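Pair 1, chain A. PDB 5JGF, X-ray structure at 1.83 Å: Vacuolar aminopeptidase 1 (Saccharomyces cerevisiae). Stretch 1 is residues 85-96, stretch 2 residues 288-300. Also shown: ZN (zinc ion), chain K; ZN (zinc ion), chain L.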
# COMPACT_ATOMS: atom_id res chain seq x y z
N VAL A 85 -26.11 31.05 -45.31
CA VAL A 85 -24.74 30.84 -45.75
C VAL A 85 -24.38 29.36 -45.66
O VAL A 85 -24.73 28.69 -44.68
CB VAL A 85 -23.75 31.66 -44.88
CG1 VAL A 85 -22.34 31.53 -45.42
CG2 VAL A 85 -24.18 33.12 -44.83
N GLY A 86 -23.70 28.85 -46.68
CA GLY A 86 -23.26 27.47 -46.70
C GLY A 86 -21.82 27.51 -46.25
O GLY A 86 -20.96 28.00 -46.98
N VAL A 87 -21.55 26.97 -45.06
CA VAL A 87 -20.20 27.03 -44.49
C VAL A 87 -19.50 25.72 -44.18
O VAL A 87 -20.12 24.75 -43.75
CB VAL A 87 -20.23 27.80 -43.14
CG1 VAL A 87 -18.81 27.93 -42.59
CG2 VAL A 87 -20.88 29.17 -43.31
N ILE A 88 -18.19 25.70 -44.40
CA ILE A 88 -17.37 24.56 -44.00
C ILE A 88 -16.26 25.17 -43.17
O ILE A 88 -15.50 26.02 -43.65
CB ILE A 88 -16.73 23.79 -45.17
CG1 ILE A 88 -17.80 23.12 -46.03
CG2 ILE A 88 -15.80 22.70 -44.60
CD1 ILE A 88 -17.22 22.24 -47.14
N GLY A 89 -16.18 24.77 -41.90
CA GLY A 89 -15.14 25.29 -41.04
C GLY A 89 -14.18 24.19 -40.62
O GLY A 89 -14.62 23.13 -40.18
N SER A 90 -12.88 24.43 -40.77
CA SER A 90 -11.87 23.44 -40.41
C SER A 90 -10.68 24.15 -39.78
O SER A 90 -10.60 25.38 -39.80
CB SER A 90 -11.39 22.68 -41.65
OG SER A 90 -12.46 21.99 -42.27
N HIS A 91 -9.76 23.39 -39.20
CA HIS A 91 -8.59 24.04 -38.61
C HIS A 91 -7.31 23.64 -39.33
O HIS A 91 -7.16 22.50 -39.76
CB HIS A 91 -8.51 23.77 -37.09
CG HIS A 91 -8.21 22.36 -36.70
ND1 HIS A 91 -6.93 21.90 -36.50
CD2 HIS A 91 -9.03 21.33 -36.37
CE1 HIS A 91 -6.97 20.65 -36.06
NE2 HIS A 91 -8.24 20.28 -35.97
N VAL A 92 -6.42 24.61 -39.50
CA VAL A 92 -5.17 24.37 -40.19
C VAL A 92 -3.96 24.21 -39.28
O VAL A 92 -2.86 23.95 -39.76
CB VAL A 92 -4.88 25.48 -41.23
CG1 VAL A 92 -5.78 25.30 -42.43
CG2 VAL A 92 -5.11 26.85 -40.60
N ASP A 93 -4.14 24.40 -37.98
CA ASP A 93 -3.02 24.20 -37.07
C ASP A 93 -2.96 22.70 -36.81
O ASP A 93 -3.98 22.01 -36.89
CB ASP A 93 -3.22 24.96 -35.75
CG ASP A 93 -4.44 24.50 -34.97
OD1 ASP A 93 -4.30 24.25 -33.74
OD2 ASP A 93 -5.53 24.40 -35.56
N ALA A 94 -1.77 22.19 -36.54
CA ALA A 94 -1.60 20.78 -36.24
C ALA A 94 -0.60 20.65 -35.10
O ALA A 94 0.21 21.56 -34.88
CB ALA A 94 -1.08 20.04 -37.46
N LEU A 95 -0.65 19.54 -34.38
CA LEU A 95 0.29 19.34 -33.28
C LEU A 95 1.70 19.52 -33.82
O LEU A 95 2.03 19.02 -34.90
CB LEU A 95 0.14 17.94 -32.68
CG LEU A 95 -0.66 17.86 -31.38
CD1 LEU A 95 -2.08 18.37 -31.61
CD2 LEU A 95 -0.69 16.42 -30.87
N THR A 96 2.53 20.24 -33.07
CA THR A 96 3.89 20.47 -33.51
C THR A 96 4.78 20.82 -32.32
O THR A 96 4.38 20.68 -31.16
CB THR A 96 3.94 21.60 -34.57
OG1 THR A 96 5.25 21.67 -35.15
CG2 THR A 96 3.60 22.95 -33.95
N LEU A 288 -26.43 32.46 -53.87
CA LEU A 288 -25.84 31.83 -52.69
C LEU A 288 -24.65 32.58 -52.10
O LEU A 288 -24.03 33.42 -52.75
CB LEU A 288 -25.40 30.40 -53.03
CG LEU A 288 -26.48 29.44 -53.54
CD1 LEU A 288 -25.82 28.15 -54.02
CD2 LEU A 288 -27.48 29.15 -52.44
N PHE A 289 -24.34 32.25 -50.85
CA PHE A 289 -23.21 32.82 -50.12
C PHE A 289 -22.54 31.55 -49.56
O PHE A 289 -23.11 30.88 -48.69
CB PHE A 289 -23.70 33.72 -48.98
CG PHE A 289 -22.62 34.57 -48.34
CD1 PHE A 289 -22.96 35.70 -47.60
CD2 PHE A 289 -21.27 34.23 -48.45
CE1 PHE A 289 -21.98 36.48 -46.98
CE2 PHE A 289 -20.28 35.00 -47.83
CZ PHE A 289 -20.64 36.13 -47.10
N SER A 290 -21.36 31.23 -50.08
CA SER A 290 -20.64 30.03 -49.66
C SER A 290 -19.26 30.37 -49.11
O SER A 290 -18.64 31.34 -49.55
CB SER A 290 -20.46 29.08 -50.86
OG SER A 290 -21.71 28.78 -51.46
N THR A 291 -18.78 29.58 -48.17
CA THR A 291 -17.47 29.85 -47.60
C THR A 291 -16.80 28.66 -46.94
O THR A 291 -17.46 27.77 -46.42
CB THR A 291 -17.52 30.98 -46.54
OG1 THR A 291 -16.23 31.11 -45.92
CG2 THR A 291 -18.53 30.66 -45.45
N VAL A 292 -15.48 28.66 -47.00
CA VAL A 292 -14.67 27.67 -46.31
C VAL A 292 -13.79 28.57 -45.46
O VAL A 292 -13.06 29.41 -45.98
CB VAL A 292 -13.77 26.85 -47.25
CG1 VAL A 292 -12.75 26.06 -46.41
CG2 VAL A 292 -14.60 25.88 -48.07
N THR A 293 -13.89 28.42 -44.15
CA THR A 293 -13.08 29.22 -43.25
C THR A 293 -12.16 28.27 -42.50
O THR A 293 -12.61 27.27 -41.94
CB THR A 293 -13.96 30.04 -42.29
OG1 THR A 293 -14.76 30.95 -43.06
CG2 THR A 293 -13.11 30.84 -41.32
N LEU A 294 -10.86 28.59 -42.53
CA LEU A 294 -9.82 27.78 -41.90
C LEU A 294 -9.28 28.49 -40.66
O LEU A 294 -8.81 29.62 -40.74
CB LEU A 294 -8.69 27.56 -42.91
CG LEU A 294 -9.15 27.01 -44.27
CD1 LEU A 294 -7.96 26.90 -45.20
CD2 LEU A 294 -9.83 25.66 -44.07
N TYR A 295 -9.35 27.79 -39.53
CA TYR A 295 -8.92 28.35 -38.25
C TYR A 295 -7.59 27.83 -37.72
O TYR A 295 -7.17 26.71 -38.01
CB TYR A 295 -9.99 28.08 -37.20
CG TYR A 295 -11.34 28.68 -37.52
CD1 TYR A 295 -11.59 30.03 -37.27
CD2 TYR A 295 -12.35 27.91 -38.08
CE1 TYR A 295 -12.83 30.59 -37.57
CE2 TYR A 295 -13.59 28.46 -38.39
CZ TYR A 295 -13.82 29.80 -38.13
OH TYR A 295 -15.05 30.35 -38.43
N ASP A 296 -6.95 28.66 -36.91
CA ASP A 296 -5.70 28.33 -36.26
C ASP A 296 -6.11 27.96 -34.83
O ASP A 296 -7.28 28.09 -34.46
CB ASP A 296 -4.79 29.57 -36.23
CG ASP A 296 -3.38 29.27 -35.74
OD1 ASP A 296 -2.60 30.24 -35.60
OD2 ASP A 296 -3.04 28.10 -35.49
N ASN A 297 -5.15 27.46 -34.06
CA ASN A 297 -5.35 27.14 -32.65
C ASN A 297 -6.49 26.25 -32.16
O ASN A 297 -6.90 26.37 -31.01
CB ASN A 297 -5.38 28.46 -31.86
CG ASN A 297 -4.15 29.31 -32.10
OD1 ASN A 297 -3.04 28.80 -32.23
ND2 ASN A 297 -4.34 30.62 -32.15
N GLU A 298 -7.01 25.36 -33.00
CA GLU A 298 -8.07 24.47 -32.52
C GLU A 298 -7.44 23.51 -31.50
O GLU A 298 -8.07 23.12 -30.51
CB GLU A 298 -8.67 23.68 -33.68
CG GLU A 298 -9.83 22.73 -33.30
CD GLU A 298 -9.36 21.46 -32.60
OE1 GLU A 298 -8.22 21.03 -32.84
OE2 GLU A 298 -10.15 20.87 -31.82
N GLU A 299 -6.19 23.13 -31.75
CA GLU A 299 -5.50 22.19 -30.88
C GLU A 299 -5.19 22.74 -29.49
O GLU A 299 -4.78 21.99 -28.60
CB GLU A 299 -4.22 21.70 -31.55
CG GLU A 299 -4.48 20.97 -32.88
CD GLU A 299 -5.18 19.62 -32.71
OE1 GLU A 299 -5.71 19.32 -31.62
OE2 GLU A 299 -5.20 18.85 -33.69
N ILE A 300 -5.36 24.05 -29.29
CA ILE A 300 -5.12 24.62 -27.98
C ILE A 300 -6.36 25.29 -27.38
O ILE A 300 -6.25 26.13 -26.49
CB ILE A 300 -3.94 25.62 -27.96
CG1 ILE A 300 -4.18 26.75 -28.96
CG2 ILE A 300 -2.63 24.88 -28.26
CD1 ILE A 300 -3.19 27.89 -28.82
ZN ZN K . -8.80 18.30 -35.37
ZN ZN L . -6.51 17.39 -33.09
O HOH W 1 -3.04 17.94 -35.05
O HOH W 2 -8.24 18.53 -33.42
O HOH W 3 -9.67 16.11 -34.84

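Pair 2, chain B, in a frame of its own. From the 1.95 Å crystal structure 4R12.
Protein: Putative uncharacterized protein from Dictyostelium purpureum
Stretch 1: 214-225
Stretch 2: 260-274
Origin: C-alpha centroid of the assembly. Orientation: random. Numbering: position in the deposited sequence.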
# COMPACT_ATOMS: atom_id res chain seq x y z
N ILE B 214 -4.01 26.33 -1.59
CA ILE B 214 -3.82 25.07 -0.87
C ILE B 214 -2.47 24.45 -1.18
O ILE B 214 -2.09 24.32 -2.33
CB ILE B 214 -4.93 24.05 -1.24
CG1 ILE B 214 -6.30 24.54 -0.77
CG2 ILE B 214 -4.62 22.69 -0.62
CD1 ILE B 214 -7.47 23.71 -1.32
N ILE B 215 -1.73 24.11 -0.13
CA ILE B 215 -0.54 23.27 -0.25
C ILE B 215 -0.99 21.82 -0.06
O ILE B 215 -1.52 21.47 0.98
CB ILE B 215 0.53 23.62 0.80
CG1 ILE B 215 0.88 25.11 0.77
CG2 ILE B 215 1.77 22.74 0.62
CD1 ILE B 215 1.39 25.58 -0.55
N LEU B 216 -0.79 20.99 -1.08
CA LEU B 216 -1.16 19.59 -0.99
C LEU B 216 0.08 18.75 -0.69
O LEU B 216 1.03 18.72 -1.47
CB LEU B 216 -1.81 19.13 -2.29
CG LEU B 216 -2.22 17.66 -2.32
CD1 LEU B 216 -3.23 17.36 -1.21
CD2 LEU B 216 -2.78 17.30 -3.69
N VAL B 217 0.05 18.06 0.44
CA VAL B 217 1.14 17.17 0.83
C VAL B 217 0.59 15.75 0.86
O VAL B 217 -0.33 15.47 1.60
CB VAL B 217 1.72 17.56 2.20
CG1 VAL B 217 2.85 16.61 2.58
CG2 VAL B 217 2.19 19.02 2.19
N MET B 218 1.15 14.86 0.05
CA MET B 218 0.47 13.59 -0.20
C MET B 218 1.44 12.44 -0.38
O MET B 218 2.65 12.65 -0.57
CB MET B 218 -0.39 13.70 -1.44
CG MET B 218 0.43 13.78 -2.72
SD MET B 218 -0.59 14.39 -4.08
CE MET B 218 0.39 13.88 -5.49
N LEU B 219 0.88 11.23 -0.35
CA LEU B 219 1.65 10.02 -0.58
C LEU B 219 0.69 8.88 -0.90
O LEU B 219 -0.50 8.94 -0.56
CB LEU B 219 2.51 9.66 0.64
CG LEU B 219 1.87 9.48 2.02
CD1 LEU B 219 1.16 8.13 2.19
CD2 LEU B 219 2.95 9.65 3.11
N PRO B 220 1.21 7.84 -1.57
CA PRO B 220 0.45 6.60 -1.75
C PRO B 220 0.69 5.68 -0.56
O PRO B 220 1.84 5.33 -0.31
CB PRO B 220 1.06 6.03 -3.04
CG PRO B 220 2.50 6.49 -3.00
CD PRO B 220 2.49 7.83 -2.30
N PHE B 221 -0.34 5.31 0.19
CA PHE B 221 -0.06 4.47 1.36
C PHE B 221 -0.27 2.97 1.11
O PHE B 221 0.17 2.14 1.92
CB PHE B 221 -0.87 4.92 2.59
CG PHE B 221 -2.35 4.57 2.57
CD1 PHE B 221 -2.82 3.38 3.14
CD2 PHE B 221 -3.28 5.47 2.06
CE1 PHE B 221 -4.17 3.08 3.15
CE2 PHE B 221 -4.63 5.18 2.07
CZ PHE B 221 -5.08 3.98 2.63
N ASP B 222 -0.89 2.59 -0.00
CA ASP B 222 -1.08 1.17 -0.26
C ASP B 222 0.21 0.53 -0.78
O ASP B 222 1.10 1.22 -1.29
CB ASP B 222 -2.25 0.92 -1.23
CG ASP B 222 -1.99 1.48 -2.62
OD1 ASP B 222 -1.64 2.67 -2.72
OD2 ASP B 222 -2.13 0.72 -3.61
N THR B 223 0.30 -0.79 -0.63
CA THR B 223 1.51 -1.52 -0.94
C THR B 223 1.21 -2.74 -1.79
O THR B 223 0.04 -3.06 -2.06
CB THR B 223 2.22 -2.00 0.33
OG1 THR B 223 1.26 -2.69 1.14
CG2 THR B 223 2.79 -0.81 1.12
N THR B 224 2.26 -3.45 -2.21
CA THR B 224 2.08 -4.68 -2.98
C THR B 224 3.05 -5.75 -2.51
O THR B 224 4.05 -5.46 -1.86
CB THR B 224 2.30 -4.48 -4.49
OG1 THR B 224 3.57 -3.84 -4.71
CG2 THR B 224 1.20 -3.64 -5.09
N ALA B 225 2.75 -6.99 -2.89
CA ALA B 225 3.59 -8.13 -2.59
C ALA B 225 3.06 -9.35 -3.35
O ALA B 225 1.94 -9.33 -3.86
CB ALA B 225 3.63 -8.42 -1.11
N ASN B 260 -0.57 31.56 5.95
CA ASN B 260 -1.42 32.31 5.03
C ASN B 260 -1.92 31.42 3.90
O ASN B 260 -2.62 31.87 3.00
CB ASN B 260 -0.68 33.54 4.48
CG ASN B 260 0.55 33.17 3.67
OD1 ASN B 260 1.12 32.10 3.82
ND2 ASN B 260 0.98 34.08 2.80
N LYS B 261 -1.58 30.14 3.97
CA LYS B 261 -2.08 29.15 3.02
C LYS B 261 -2.69 27.97 3.76
O LYS B 261 -2.34 27.71 4.91
CB LYS B 261 -0.97 28.67 2.09
CG LYS B 261 -0.39 29.78 1.19
CD LYS B 261 0.49 29.19 0.10
CE LYS B 261 1.12 30.28 -0.76
NZ LYS B 261 1.99 29.67 -1.80
N GLU B 262 -3.61 27.28 3.11
CA GLU B 262 -4.17 26.06 3.69
C GLU B 262 -3.24 24.90 3.39
O GLU B 262 -2.60 24.87 2.33
CB GLU B 262 -5.56 25.78 3.13
CG GLU B 262 -6.59 26.84 3.44
CD GLU B 262 -7.13 26.75 4.86
OE1 GLU B 262 -6.71 25.86 5.63
OE2 GLU B 262 -7.99 27.58 5.20
N VAL B 263 -3.13 23.96 4.31
CA VAL B 263 -2.41 22.73 4.02
C VAL B 263 -3.38 21.56 4.08
O VAL B 263 -4.12 21.41 5.06
CB VAL B 263 -1.22 22.49 4.99
CG1 VAL B 263 -0.54 21.18 4.66
CG2 VAL B 263 -0.22 23.63 4.88
N VAL B 264 -3.39 20.77 3.02
CA VAL B 264 -4.18 19.55 2.97
C VAL B 264 -3.25 18.34 2.87
O VAL B 264 -2.37 18.30 2.01
CB VAL B 264 -5.16 19.55 1.77
CG1 VAL B 264 -5.77 18.16 1.57
CG2 VAL B 264 -6.25 20.58 1.98
N PHE B 265 -3.43 17.38 3.77
CA PHE B 265 -2.64 16.16 3.75
C PHE B 265 -3.48 15.08 3.11
O PHE B 265 -4.64 14.89 3.48
CB PHE B 265 -2.21 15.75 5.16
CG PHE B 265 -1.52 16.85 5.93
CD1 PHE B 265 -0.16 17.05 5.80
CD2 PHE B 265 -2.24 17.67 6.78
CE1 PHE B 265 0.48 18.06 6.50
CE2 PHE B 265 -1.61 18.69 7.49
CZ PHE B 265 -0.24 18.88 7.34
N ALA B 266 -2.92 14.35 2.14
CA ALA B 266 -3.71 13.28 1.51
C ALA B 266 -2.97 11.95 1.50
O ALA B 266 -1.79 11.87 1.12
CB ALA B 266 -4.12 13.69 0.07
N PHE B 267 -3.67 10.90 1.93
CA PHE B 267 -3.15 9.54 1.92
C PHE B 267 -3.94 8.74 0.89
O PHE B 267 -5.07 8.33 1.17
CB PHE B 267 -3.29 8.89 3.31
CG PHE B 267 -2.45 9.55 4.39
CD1 PHE B 267 -2.80 10.78 4.91
CD2 PHE B 267 -1.31 8.91 4.87
CE1 PHE B 267 -2.01 11.38 5.90
CE2 PHE B 267 -0.53 9.50 5.86
CZ PHE B 267 -0.88 10.72 6.38
N TRP B 268 -3.37 8.54 -0.31
CA TRP B 268 -4.10 7.94 -1.43
C TRP B 268 -4.07 6.42 -1.33
O TRP B 268 -3.01 5.84 -1.09
CB TRP B 268 -3.52 8.35 -2.80
CG TRP B 268 -3.46 9.81 -3.07
CD1 TRP B 268 -2.34 10.53 -3.41
CD2 TRP B 268 -4.55 10.75 -3.02
NE1 TRP B 268 -2.67 11.86 -3.58
CE2 TRP B 268 -4.02 12.02 -3.34
CE3 TRP B 268 -5.91 10.64 -2.74
CZ2 TRP B 268 -4.81 13.16 -3.39
CZ3 TRP B 268 -6.69 11.78 -2.79
CH2 TRP B 268 -6.14 13.02 -3.11
N ASN B 269 -5.22 5.78 -1.52
CA ASN B 269 -5.29 4.33 -1.49
C ASN B 269 -5.37 3.76 -2.91
O ASN B 269 -5.78 4.46 -3.83
CB ASN B 269 -6.49 3.88 -0.66
CG ASN B 269 -6.32 2.48 -0.08
OD1 ASN B 269 -5.44 1.73 -0.50
ND2 ASN B 269 -7.19 2.13 0.88
N ALA B 270 -4.98 2.50 -3.05
CA ALA B 270 -5.04 1.75 -4.31
C ALA B 270 -4.25 2.41 -5.46
O ALA B 270 -4.52 2.16 -6.64
CB ALA B 270 -6.51 1.51 -4.70
N GLU B 271 -3.25 3.21 -5.11
CA GLU B 271 -2.40 3.83 -6.11
C GLU B 271 -1.55 2.82 -6.86
O GLU B 271 -1.19 3.04 -8.01
CB GLU B 271 -1.48 4.88 -5.47
CG GLU B 271 -2.24 6.04 -4.91
CD GLU B 271 -2.90 6.88 -5.99
OE1 GLU B 271 -2.22 7.73 -6.60
OE2 GLU B 271 -4.10 6.69 -6.25
N ARG B 272 -1.20 1.71 -6.20
CA ARG B 272 -0.34 0.72 -6.85
C ARG B 272 -1.09 -0.01 -7.96
O ARG B 272 -0.50 -0.80 -8.69
CB ARG B 272 0.20 -0.31 -5.85
CG ARG B 272 0.86 0.27 -4.62
CD ARG B 272 1.76 1.38 -4.97
NE ARG B 272 2.47 1.98 -3.83
CZ ARG B 272 3.40 2.91 -4.00
NH1 ARG B 272 3.67 3.31 -5.25
NH2 ARG B 272 4.06 3.43 -2.98
N TRP B 273 -2.38 0.27 -8.08
CA TRP B 273 -3.20 -0.41 -9.08
C TRP B 273 -3.78 0.61 -10.05
O TRP B 273 -4.99 0.67 -10.28
CB TRP B 273 -4.29 -1.24 -8.38
CG TRP B 273 -3.68 -2.21 -7.41
CD1 TRP B 273 -3.54 -2.03 -6.06
CD2 TRP B 273 -3.09 -3.47 -7.72
NE1 TRP B 273 -2.90 -3.12 -5.51
CE2 TRP B 273 -2.62 -4.02 -6.50
CE3 TRP B 273 -2.91 -4.20 -8.90
CZ2 TRP B 273 -1.98 -5.25 -6.44
CZ3 TRP B 273 -2.28 -5.43 -8.83
CH2 TRP B 273 -1.83 -5.95 -7.61
N GLY B 274 -2.89 1.41 -10.62
CA GLY B 274 -3.26 2.38 -11.64
C GLY B 274 -3.67 3.74 -11.13
O GLY B 274 -4.49 4.41 -11.76
O HOH W 4 -2.22 -1.99 -2.95

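Pair 1 and pair 2 each join two neighbouring parallel β-strands, followed by a loop from each strand; 14 central residues superpose with a backbone RMSD of 0.7 Å. The strand axes approach to 4.4 Å in pair 1 and 4.5 Å in pair 2, crossing at -21° and -23°. The matched ladders alternate in the same way: A:Gly86 N donates to A:Phe289 O (2.9 Å) and A:Thr291 N to A:Gly86 O (2.9 Å), as B:Ile215 N does to B:Glu262 O (2.7 Å) and B:Val264 N to B:Ile215 O (2.9 Å). Each ladder ends where the first strand gives way to loop, with A:Val92 N on A:Tyr295 O (2.7 Å) and B:Phe221 N on B:Trp268 O (3.0 Å).

The best-matched side chain is the aspartate just beyond, A:Asp93 and B:Asp222, whose side-chain centres lie 0.3 Å apart. Its carboxylate receives two successive backbone amides of the second loop and so ties the loops together: A:Glu298 N to A:Asp93 OD2 (3.1 Å) and A:Glu299 N to A:Asp93 OD1 (3.0 Å); B:Glu271 N to B:Asp222 OD1 (2.9 Å) and B:Arg272 N to B:Asp222 OD2 (2.9 Å).

Along the strands the packing differs. A:Gly89 brings no side chain, and its CA meets the edge of the A:Tyr295 ring at CE2 (4.4 Å). At the matching position B:Met218 puts sulfur at the edge of the B:Trp268 ring, where NE1 makes a weak hydrogen bond to SD (3.3 Å). On the other face, A:Ser90 CB touches A:Leu294 CD2 at 4.1 Å, whereas the larger B:Leu219 packs CD1 on B:Phe267 CD2 at 3.7 Å. At the first loop position, A:Val92 CG1 lies 3.7 Å from A:Leu294 CB, while B:Phe221 CD2 lies 3.6 Å from B:Phe267 CB.

Chemistry also diverges where the end of the first strand meets the second loop. In pair 1, A:His91 NE2 binds ZN of chain K (2.1 Å) and A:Glu299 binds ZN of chain L through OE2 (2.0 Å) and OE1 (2.5 Å); water 2 bridges the metals, 2.0 Å from ZN of chain K and 2.1 Å from ZN of chain L, and donates to A:Glu298 OE1 (2.6 Å), as befits a metal site in an aminopeptidase. A:Glu298 CB also packs over the A:His91 ring, 3.6 Å from its centroid. In pair 2 these positions hold B:Pro220, B:Arg272 and B:Glu271. B:Pro220 CG lies over a guanidinium face, 3.4 Å from B:Arg272 NH2, and B:Arg272 NE donates to B:Asp222 O (3.0 Å), so the arginine spans the loops without metal.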